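Local coordinates for protein alpha-1,6-mannanase (Bacteroides thetaiotaomicron, PDB 4V1S) that probably hydrolyses internal alpha-1,6-mannosidic linkages in mannans, as a family GH76 glycoside hydrolase of a gut symbiont, at residues T235-D249 and T260-W274. Residues are numbered along the deposited sequence; the frame is centred on the assembly and turned at random.
Sequences TVENLLDKSDNLLWD and TQKWSYNAGFMIRSW. With GOL (glycerol), chain C.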
ATOM      1  N   THR A 235     -12.243   7.719  12.674  1.00 15.17           N
ATOM      2  CA  THR A 235     -10.835   8.008  12.498  1.00 15.12           C
ATOM      3  C   THR A 235     -10.565   9.514  12.578  1.00 15.01           C
ATOM      4  O   THR A 235      -9.627   9.958  13.253  1.00 15.35           O
ATOM      5  CB  THR A 235     -10.338   7.416  11.186  1.00 13.34           C
ATOM      6  OG1 THR A 235     -10.681   6.011  11.143  1.00 14.05           O
ATOM      7  CG2 THR A 235      -8.833   7.563  11.071  1.00 15.15           C
ATOM      8  N   VAL A 236     -11.392  10.295  11.915  1.00 14.90           N
ATOM      9  CA  VAL A 236     -11.289  11.779  11.985  1.00 16.51           C
ATOM     10  C   VAL A 236     -11.478  12.296  13.435  1.00 16.84           C
ATOM     11  O   VAL A 236     -10.781  13.199  13.903  1.00 18.10           O
ATOM     12  CB  VAL A 236     -12.274  12.422  10.972  1.00 21.28           C
ATOM     13  CG1 VAL A 236     -12.436  13.908  11.213  1.00 26.61           C
ATOM     14  CG2 VAL A 236     -11.794  12.125   9.544  1.00 21.57           C
ATOM     15  N   GLU A 237     -12.417  11.703  14.155  1.00 17.94           N
ATOM     16  CA  GLU A 237     -12.734  12.145  15.521  1.00 18.62           C
ATOM     17  C   GLU A 237     -11.594  11.820  16.503  1.00 16.98           C
ATOM     18  O   GLU A 237     -11.357  12.579  17.452  1.00 23.37           O
ATOM     19  CB  GLU A 237     -14.039  11.490  15.967  1.00 20.99           C
ATOM     20  CG  GLU A 237     -14.440  11.743  17.404  1.00 30.71           C
ATOM     21  CD  GLU A 237     -14.750  13.206  17.712  1.00 31.48           C
ATOM     22  OE1 GLU A 237     -15.035  13.975  16.766  1.00 46.18           O
ATOM     23  OE2 GLU A 237     -14.699  13.558  18.869  1.00 52.56           O
ATOM     24  N   ASN A 238     -10.878  10.707  16.250  1.00 15.82           N
ATOM     25  CA  ASN A 238      -9.895  10.174  17.212  1.00 16.31           C
ATOM     26  C   ASN A 238      -8.424  10.289  16.842  1.00 15.24           C
ATOM     27  O   ASN A 238      -7.578  10.359  17.736  1.00 18.10           O
ATOM     28  CB  ASN A 238     -10.211   8.701  17.495  1.00 16.86           C
ATOM     29  CG  ASN A 238     -11.464   8.550  18.315  1.00 17.59           C
ATOM     30  OD1 ASN A 238     -11.414   8.694  19.524  1.00 24.56           O
ATOM     31  ND2 ASN A 238     -12.604   8.309  17.660  1.00 16.25           N
ATOM     32  N   LEU A 239      -8.113  10.245  15.539  1.00 15.24           N
ATOM     33  CA  LEU A 239      -6.729  10.142  15.126  1.00 14.52           C
ATOM     34  C   LEU A 239      -6.229  11.221  14.164  1.00 15.79           C
ATOM     35  O   LEU A 239      -5.074  11.183  13.748  1.00 16.94           O
ATOM     36  CB  LEU A 239      -6.440   8.748  14.565  1.00 15.70           C
ATOM     37  CG  LEU A 239      -6.555   7.631  15.603  1.00 16.05           C
ATOM     38  CD1 LEU A 239      -6.704   6.262  14.957  1.00 18.29           C
ATOM     39  CD2 LEU A 239      -5.347   7.683  16.551  1.00 17.00           C
ATOM     40  N   LEU A 240      -7.082  12.182  13.832  1.00 16.79           N
ATOM     41  CA  LEU A 240      -6.679  13.305  12.980  1.00 16.63           C
ATOM     42  C   LEU A 240      -6.265  14.484  13.840  1.00 17.26           C
ATOM     43  O   LEU A 240      -7.023  14.913  14.711  1.00 18.78           O
ATOM     44  CB  LEU A 240      -7.808  13.707  12.053  1.00 18.25           C
ATOM     45  CG  LEU A 240      -7.580  14.901  11.108  1.00 19.15           C
ATOM     46  CD1 LEU A 240      -6.549  14.554  10.064  1.00 18.55           C
ATOM     47  CD2 LEU A 240      -8.876  15.287  10.435  1.00 20.62           C
ATOM     48  N   ASP A 241      -5.071  15.000  13.580  1.00 16.97           N
ATOM     49  CA  ASP A 241      -4.579  16.186  14.247  1.00 18.14           C
ATOM     50  C   ASP A 241      -5.107  17.397  13.487  1.00 18.84           C
ATOM     51  O   ASP A 241      -4.688  17.667  12.364  1.00 18.08           O
ATOM     52  CB  ASP A 241      -3.049  16.175  14.244  1.00 17.93           C
ATOM     53  CG  ASP A 241      -2.442  17.311  15.064  1.00 18.36           C
ATOM     54  OD1 ASP A 241      -3.162  18.297  15.363  1.00 21.86           O
ATOM     55  OD2 ASP A 241      -1.235  17.214  15.397  1.00 18.48           O
ATOM     56  N   LYS A 242      -6.030  18.125  14.104  1.00 18.95           N
ATOM     57  CA  LYS A 242      -6.643  19.284  13.465  1.00 21.91           C
ATOM     58  C   LYS A 242      -5.658  20.417  13.205  1.00 22.21           C
ATOM     59  O   LYS A 242      -5.923  21.265  12.364  1.00 26.14           O
ATOM     60  CB  LYS A 242      -7.799  19.811  14.327  1.00 26.64           C
ATOM     61  N   SER A 243      -4.536  20.448  13.922  1.00 20.50           N
ATOM     62  CA  SER A 243      -3.567  21.544  13.763  1.00 21.93           C
ATOM     63  C   SER A 243      -2.789  21.475  12.440  1.00 20.49           C
ATOM     64  O   SER A 243      -2.339  22.510  11.937  1.00 25.04           O
ATOM     65  CB  SER A 243      -2.592  21.592  14.935  1.00 26.52           C
ATOM     66  OG  SER A 243      -1.626  20.549  14.881  1.00 26.90           O
ATOM     67  N   ASP A 244      -2.616  20.271  11.886  1.00 17.47           N
ATOM     68  CA  ASP A 244      -1.899  20.134  10.606  1.00 17.84           C
ATOM     69  C   ASP A 244      -2.532  19.165   9.621  1.00 17.37           C
ATOM     70  O   ASP A 244      -1.991  18.947   8.543  1.00 18.58           O
ATOM     71  CB  ASP A 244      -0.435  19.763  10.829  1.00 19.63           C
ATOM     72  CG  ASP A 244      -0.260  18.409  11.488  1.00 16.80           C
ATOM     73  OD1 ASP A 244      -1.275  17.716  11.775  1.00 16.90           O
ATOM     74  OD2 ASP A 244       0.906  18.052  11.757  1.00 19.79           O
ATOM     75  N   ASN A 245      -3.696  18.612   9.974  1.00 17.71           N
ATOM     76  CA  ASN A 245      -4.409  17.661   9.131  1.00 15.71           C
ATOM     77  C   ASN A 245      -3.624  16.396   8.829  1.00 14.00           C
ATOM     78  O   ASN A 245      -3.908  15.703   7.867  1.00 16.27           O
ATOM     79  CB  ASN A 245      -4.925  18.314   7.860  1.00 18.25           C
ATOM     80  CG  ASN A 245      -6.128  19.177   8.137  1.00 19.14           C
ATOM     81  OD1 ASN A 245      -7.200  18.663   8.473  1.00 21.27           O
ATOM     82  ND2 ASN A 245      -5.950  20.488   8.058  1.00 24.31           N
ATOM     83  N   LEU A 246      -2.673  16.085   9.697  1.00 13.96           N
ATOM     84  CA  LEU A 246      -1.970  14.810   9.612  1.00 13.43           C
ATOM     85  C   LEU A 246      -2.550  13.821  10.613  1.00 12.66           C
ATOM     86  O   LEU A 246      -3.321  14.191  11.493  1.00 15.85           O
ATOM     87  CB  LEU A 246      -0.472  14.997   9.821  1.00 14.31           C
ATOM     88  CG  LEU A 246       0.185  15.839   8.717  1.00 14.26           C
ATOM     89  CD1 LEU A 246       1.682  15.950   8.946  1.00 15.44           C
ATOM     90  CD2 LEU A 246      -0.115  15.315   7.314  1.00 15.79           C
ATOM     91  N   LEU A 247      -2.195  12.557  10.429  1.00 12.40           N
ATOM     92  CA  LEU A 247      -2.787  11.465  11.207  1.00 14.83           C
ATOM     93  C   LEU A 247      -1.826  10.942  12.255  1.00 13.79           C
ATOM     94  O   LEU A 247      -0.666  10.627  11.954  1.00 13.97           O
ATOM     95  CB  LEU A 247      -3.172  10.289  10.290  1.00 14.54           C
ATOM     96  CG  LEU A 247      -4.439  10.362   9.431  1.00 14.82           C
ATOM     97  CD1 LEU A 247      -5.722  10.400  10.263  1.00 14.91           C
ATOM     98  CD2 LEU A 247      -4.412  11.524   8.452  1.00 17.03           C
ATOM     99  N   TRP A 248      -2.330  10.829  13.481  1.00 14.79           N
ATOM    100  CA  TRP A 248      -1.628  10.106  14.529  1.00 14.85           C
ATOM    101  C   TRP A 248      -1.650   8.606  14.199  1.00 13.19           C
ATOM    102  O   TRP A 248      -2.311   8.180  13.268  1.00 14.91           O
ATOM    103  CB  TRP A 248      -2.257  10.398  15.902  1.00 15.13           C
ATOM    104  CG  TRP A 248      -2.117  11.843  16.302  1.00 15.28           C
ATOM    105  CD1 TRP A 248      -0.993  12.598  16.217  1.00 16.70           C
ATOM    106  CD2 TRP A 248      -3.129  12.700  16.862  1.00 18.09           C
ATOM    107  NE1 TRP A 248      -1.232  13.871  16.680  1.00 16.80           N
ATOM    108  CE2 TRP A 248      -2.540  13.961  17.063  1.00 16.40           C
ATOM    109  CE3 TRP A 248      -4.479  12.528  17.192  1.00 20.61           C
ATOM    110  CZ2 TRP A 248      -3.248  15.048  17.620  1.00 18.66           C
ATOM    111  CZ3 TRP A 248      -5.183  13.595  17.717  1.00 21.07           C
ATOM    112  CH2 TRP A 248      -4.574  14.846  17.918  1.00 22.27           C
ATOM    113  N   ASP A 249      -0.892   7.820  14.944  1.00 12.29           N
ATOM    114  CA  ASP A 249      -0.681   6.408  14.610  1.00 13.22           C
ATOM    115  C   ASP A 249      -1.738   5.448  15.155  1.00 14.18           C
ATOM    116  O   ASP A 249      -2.209   4.576  14.437  1.00 14.71           O
ATOM    117  CB  ASP A 249       0.694   5.921  15.078  1.00 15.72           C
ATOM    118  CG  ASP A 249       1.080   4.608  14.432  1.00 14.53           C
ATOM    119  OD1 ASP A 249       1.154   4.590  13.212  1.00 14.40           O
ATOM    120  OD2 ASP A 249       1.311   3.609  15.138  1.00 19.06           O
ATOM    121  N   THR A 260       1.146   9.528  19.041  1.00 17.43           N
ATOM    122  CA  THR A 260       1.111  10.660  18.125  1.00 17.12           C
ATOM    123  C   THR A 260       2.181  10.630  17.029  1.00 16.28           C
ATOM    124  O   THR A 260       2.284  11.585  16.272  1.00 18.11           O
ATOM    125  CB  THR A 260       1.212  11.979  18.885  1.00 20.67           C
ATOM    126  OG1 THR A 260       2.432  12.015  19.627  1.00 23.40           O
ATOM    127  CG2 THR A 260       0.050  12.142  19.843  1.00 22.56           C
ATOM    128  N   GLN A 261       2.948   9.540  16.923  1.00 15.95           N
ATOM    129  CA  GLN A 261       3.871   9.381  15.790  1.00 17.60           C
ATOM    130  C   GLN A 261       3.136   9.561  14.473  1.00 16.01           C
ATOM    131  O   GLN A 261       2.138   8.896  14.210  1.00 15.87           O
ATOM    132  CB  GLN A 261       4.552   8.024  15.801  1.00 20.46           C
ATOM    133  CG  GLN A 261       5.428   7.741  14.591  1.00 23.86           C
ATOM    134  CD  GLN A 261       6.687   8.598  14.548  1.00 27.52           C
ATOM    135  OE1 GLN A 261       7.326   8.844  15.593  1.00 37.20           O
ATOM    136  NE2 GLN A 261       7.077   9.040  13.343  1.00 28.16           N
ATOM    137  N   LYS A 262       3.649  10.472  13.655  1.00 16.26           N
ATOM    138  CA  LYS A 262       3.087  10.724  12.330  1.00 14.10           C
ATOM    139  C   LYS A 262       3.910  10.019  11.268  1.00 15.16           C
ATOM    140  O   LYS A 262       5.106  10.277  11.129  1.00 16.57           O
ATOM    141  CB  LYS A 262       3.047  12.215  12.054  1.00 13.46           C
ATOM    142  CG  LYS A 262       1.930  12.870  12.857  1.00 15.77           C
ATOM    143  CD  LYS A 262       1.938  14.363  12.814  1.00 16.30           C
ATOM    144  CE  LYS A 262       0.798  14.885  13.670  1.00 16.10           C
ATOM    145  NZ  LYS A 262       0.937  16.339  13.934  1.00 17.24           N
ATOM    146  N   TRP A 263       3.235   9.160  10.511  1.00 14.16           N
ATOM    147  CA  TRP A 263       3.841   8.444   9.409  1.00 13.59           C
ATOM    148  C   TRP A 263       3.159   8.841   8.117  1.00 13.07           C
ATOM    149  O   TRP A 263       1.923   8.957   8.061  1.00 13.69           O
ATOM    150  CB  TRP A 263       3.676   6.918   9.566  1.00 13.21           C
ATOM    151  CG  TRP A 263       4.412   6.353  10.736  1.00 15.33           C
ATOM    152  CD1 TRP A 263       3.879   5.720  11.776  1.00 17.55           C
ATOM    153  CD2 TRP A 263       5.840   6.311  10.917  1.00 16.66           C
ATOM    154  NE1 TRP A 263       4.860   5.323  12.657  1.00 21.37           N
ATOM    155  CE2 TRP A 263       6.085   5.667  12.136  1.00 18.81           C
ATOM    156  CE3 TRP A 263       6.930   6.774  10.168  1.00 15.31           C
ATOM    157  CZ2 TRP A 263       7.378   5.457  12.627  1.00 20.77           C
ATOM    158  CZ3 TRP A 263       8.211   6.575  10.634  1.00 16.01           C
ATOM    159  CH2 TRP A 263       8.429   5.910  11.867  1.00 18.19           C
ATOM    160  N   SER A 264       3.947   8.892   7.056  1.00 12.43           N
ATOM    161  CA  SER A 264       3.432   9.279   5.747  1.00 11.59           C
ATOM    162  C   SER A 264       2.272   8.426   5.235  1.00 12.81           C
ATOM    163  O   SER A 264       1.318   8.983   4.693  1.00 13.70           O
ATOM    164  CB  SER A 264       4.567   9.330   4.704  1.00 13.15           C
ATOM    165  OG  SER A 264       5.222   8.080   4.604  1.00 12.77           O
ATOM    166  N   TYR A 265       2.344   7.101   5.390  1.00 11.72           N
ATOM    167  CA  TYR A 265       1.340   6.236   4.837  1.00 11.26           C
ATOM    168  C   TYR A 265      -0.021   6.320   5.533  1.00 12.59           C
ATOM    169  O   TYR A 265      -1.036   6.008   4.948  1.00 11.84           O
ATOM    170  CB  TYR A 265       1.823   4.795   4.759  1.00 11.70           C
ATOM    171  CG  TYR A 265       1.785   3.949   6.025  1.00 12.18           C
ATOM    172  CD1 TYR A 265       2.095   4.479   7.305  1.00 13.45           C
ATOM    173  CD2 TYR A 265       1.487   2.597   5.944  1.00 12.46           C
ATOM    174  CE1 TYR A 265       2.078   3.694   8.442  1.00 14.61           C
ATOM    175  CE2 TYR A 265       1.455   1.802   7.067  1.00 12.89           C
ATOM    176  CZ  TYR A 265       1.754   2.338   8.319  1.00 14.10           C
ATOM    177  OH  TYR A 265       1.711   1.534   9.422  1.00 15.35           O
ATOM    178  N   ASN A 266      -0.040   6.784   6.769  1.00 11.40           N
ATOM    179  CA  ASN A 266      -1.325   7.003   7.454  1.00 12.48           C
ATOM    180  C   ASN A 266      -2.052   8.211   6.849  1.00 13.33           C
ATOM    181  O   ASN A 266      -3.255   8.168   6.635  1.00 15.17           O
ATOM    182  CB  ASN A 266      -1.121   7.140   8.952  1.00 11.69           C
ATOM    183  CG  ASN A 266      -0.996   5.802   9.615  1.00 13.47           C
ATOM    184  OD1 ASN A 266      -1.583   4.812   9.143  1.00 16.51           O
ATOM    185  ND2 ASN A 266      -0.218   5.738  10.666  1.00 15.16           N
ATOM    186  N   ALA A 267      -1.302   9.254   6.502  1.00 12.21           N
ATOM    187  CA  ALA A 267      -1.863  10.346   5.670  1.00 14.44           C
ATOM    188  C   ALA A 267      -2.247   9.853   4.265  1.00 12.68           C
ATOM    189  O   ALA A 267      -3.367  10.087   3.801  1.00 13.92           O
ATOM    190  CB  ALA A 267      -0.904  11.521   5.589  1.00 14.57           C
ATOM    191  N   GLY A 268      -1.328   9.147   3.607  1.00 12.57           N
ATOM    192  CA  GLY A 268      -1.523   8.791   2.209  1.00 12.57           C
ATOM    193  C   GLY A 268      -2.714   7.877   1.975  1.00 12.69           C
ATOM    194  O   GLY A 268      -3.509   8.110   1.091  1.00 13.19           O
ATOM    195  N   PHE A 269      -2.846   6.816   2.760  1.00 13.37           N
ATOM    196  CA  PHE A 269      -3.974   5.937   2.563  1.00  9.84           C
ATOM    197  C   PHE A 269      -5.311   6.622   2.927  1.00 11.50           C
ATOM    198  O   PHE A 269      -6.314   6.307   2.315  1.00 11.46           O
ATOM    199  CB  PHE A 269      -3.848   4.626   3.327  1.00 10.83           C
ATOM    200  CG  PHE A 269      -2.981   3.585   2.636  1.00 10.55           C
ATOM    201  CD1 PHE A 269      -3.470   2.890   1.532  1.00 10.76           C
ATOM    202  CD2 PHE A 269      -1.750   3.216   3.157  1.00 11.66           C
ATOM    203  CE1 PHE A 269      -2.722   1.913   0.925  1.00 12.05           C
ATOM    204  CE2 PHE A 269      -1.007   2.218   2.556  1.00 11.01           C
ATOM    205  CZ  PHE A 269      -1.503   1.573   1.451  1.00 10.58           C
ATOM    206  N   MET A 270      -5.307   7.576   3.861  1.00 10.61           N
ATOM    207  CA  MET A 270      -6.500   8.384   4.110  1.00 11.99           C
ATOM    208  C   MET A 270      -6.836   9.296   2.928  1.00 12.37           C
ATOM    209  O   MET A 270      -7.983   9.355   2.517  1.00 11.97           O
ATOM    210  CB  MET A 270      -6.424   9.182   5.418  1.00 13.56           C
ATOM    211  CG  MET A 270      -6.405   8.328   6.700  1.00 12.01           C
ATOM    212  SD  MET A 270      -7.865   7.296   6.978  1.00 12.76           S
ATOM    213  CE  MET A 270      -9.006   8.580   7.460  1.00 13.07           C
ATOM    214  N   ILE A 271      -5.823   9.919   2.343  1.00 13.54           N
ATOM    215  CA  ILE A 271      -6.010  10.753   1.162  1.00 12.68           C
ATOM    216  C   ILE A 271      -6.657   9.914   0.036  1.00 12.76           C
ATOM    217  O   ILE A 271      -7.648  10.330  -0.576  1.00 14.25           O
ATOM    218  CB  ILE A 271      -4.683  11.396   0.712  1.00 11.61           C
ATOM    219  CG1 ILE A 271      -4.219  12.437   1.717  1.00 14.19           C
ATOM    220  CG2 ILE A 271      -4.829  12.033  -0.669  1.00 12.76           C
ATOM    221  CD1 ILE A 271      -2.712  12.693   1.612  1.00 13.33           C
ATOM    222  N   ARG A 272      -6.082   8.748  -0.268  1.00 12.91           N
ATOM    223  CA  ARG A 272      -6.618   7.942  -1.351  1.00 11.38           C
ATOM    224  C   ARG A 272      -8.088   7.579  -1.071  1.00 11.80           C
ATOM    225  O   ARG A 272      -8.945   7.593  -1.970  1.00 13.73           O
ATOM    226  CB  ARG A 272      -5.780   6.685  -1.548  1.00 11.17           C
ATOM    227  CG  ARG A 272      -4.341   6.959  -1.915  1.00 12.64           C
ATOM    228  CD  ARG A 272      -3.671   5.722  -2.489  1.00 14.60           C
ATOM    229  NE  ARG A 272      -4.203   5.519  -3.829  1.00 15.65           N
ATOM    230  CZ  ARG A 272      -4.203   4.392  -4.518  1.00 17.33           C
ATOM    231  NH1 ARG A 272      -3.675   3.275  -4.027  1.00 18.80           N
ATOM    232  NH2 ARG A 272      -4.742   4.397  -5.739  1.00 26.56           N
ATOM    233  N   SER A 273      -8.376   7.244   0.185  1.00 11.31           N
ATOM    234  CA  SER A 273      -9.744   6.909   0.597  1.00 12.08           C
ATOM    235  C   SER A 273     -10.677   8.089   0.403  1.00 12.87           C
ATOM    236  O   SER A 273     -11.760   7.942  -0.178  1.00 15.16           O
ATOM    237  CB  SER A 273      -9.762   6.436   2.049  1.00 13.62           C
ATOM    238  OG  SER A 273      -9.040   5.225   2.211  1.00 12.77           O
ATOM    239  N   TRP A 274     -10.265   9.251   0.900  1.00 13.48           N
ATOM    240  CA  TRP A 274     -11.092  10.434   0.799  1.00 13.97           C
ATOM    241  C   TRP A 274     -11.391  10.819  -0.636  1.00 16.13           C
ATOM    242  O   TRP A 274     -12.511  11.275  -0.940  1.00 17.28           O
ATOM    243  CB  TRP A 274     -10.470  11.607   1.537  1.00 14.20           C
ATOM    244  CG  TRP A 274     -10.440  11.483   3.034  1.00 14.03           C
ATOM    245  CD1 TRP A 274     -11.397  10.945   3.847  1.00 15.03           C
ATOM    246  CD2 TRP A 274      -9.388  11.953   3.905  1.00 13.57           C
ATOM    247  NE1 TRP A 274     -11.006  11.050   5.159  1.00 15.18           N
ATOM    248  CE2 TRP A 274      -9.781  11.661   5.227  1.00 14.05           C
ATOM    249  CE3 TRP A 274      -8.155  12.578   3.692  1.00 13.65           C
ATOM    250  CZ2 TRP A 274      -8.991  11.993   6.339  1.00 14.77           C
ATOM    251  CZ3 TRP A 274      -7.372  12.888   4.781  1.00 14.23           C
ATOM    252  CH2 TRP A 274      -7.786  12.597   6.096  1.00 13.31           C
TER
HETATM  253  C1  GOL C 400       1.662  -0.454  13.899  0.50 28.23           C
HETATM  254  O1  GOL C 400       2.885  -1.021  13.416  0.50 31.61           O
HETATM  255  C2  GOL C 400       1.197   0.668  12.971  0.50 27.56           C
HETATM  256  O2  GOL C 400       0.191   1.437  13.638  0.50 23.48           O
HETATM  257  C3  GOL C 400       2.390   1.543  12.579  0.50 24.50           C
HETATM  258  O3  GOL C 400       1.998   2.611  11.701  0.50 21.54           O
HETATM  259  O   HOH W   1       0.296  11.142   9.357  1.00 14.10           O
HETATM  260  O   HOH W   2       0.758   8.319  11.907  1.00 15.29           O
HETATM  261  O   HOH W   3       1.150  15.579  17.272  1.00 30.52           O
HETATM  262  O   HOH W   4      -1.419   3.158  12.128  1.00 13.56           O
HETATM  263  O   HOH W   5       4.255   3.756  15.022  1.00 32.14           O
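Thr-260 CG2 sits over one face of the Trp-248 indole, 3.9 Å from the centroid of the five-membered ring, in a CH-pi contact. Asp-241 CB and Leu-240 C lie near the rim of the opposite face. Water 3 lies in the ring plane at the edge and accepts from Trp-248 NE1. The edge of Trp-263 meets Asp-249 OD1, in plane, at 3.3 Å from CD1. Lys-262 runs beside Trp-248, pointing the same way. Its chain, extended beyond CG, passes Leu-246 CB and brings NZ between two carboxylates. NZ forms salt bridges to Asp-241 OD2, on its anti side, and Asp-244 OD2, on its syn side, each at 2.8 Å and tilted out of the carboxylate plane. With an alanine here, the two carboxylates would probably lose their shared counter-charge and face each other unscreened. Both aspartates also form Asx turns through OD1, which shape the hairpin turn between 240-241 and 246-247. The strands 240-241, 246-252 and 258-259 link helix 222-239 to helix 264-281, consistent with the (alpha/alpha)6 barrel of GH76. Deeper in, Leu-247 CG packs on Met-270 CG at 3.9 Å. Met-270, bent at chi2 and chi3, meets Thr-235 CG2 tip to tip through CE. Water 2 donates to Leu-247 O and Gln-261 O and accepts from Trp-263 N and Asn-266 ND2, linking the two backbones and the Asn-266 amide. The chi1 of Asp-249 (-165°) puts its carboxylate, anti to N, within reach of Asn-266. Asn-266 ND2 gives Asp-249 OD1 a weak bond of 3.1 Å. Glycerol, probably from the crystallisation liquor, donates to the same oxygen from O3 at 2.6 Å.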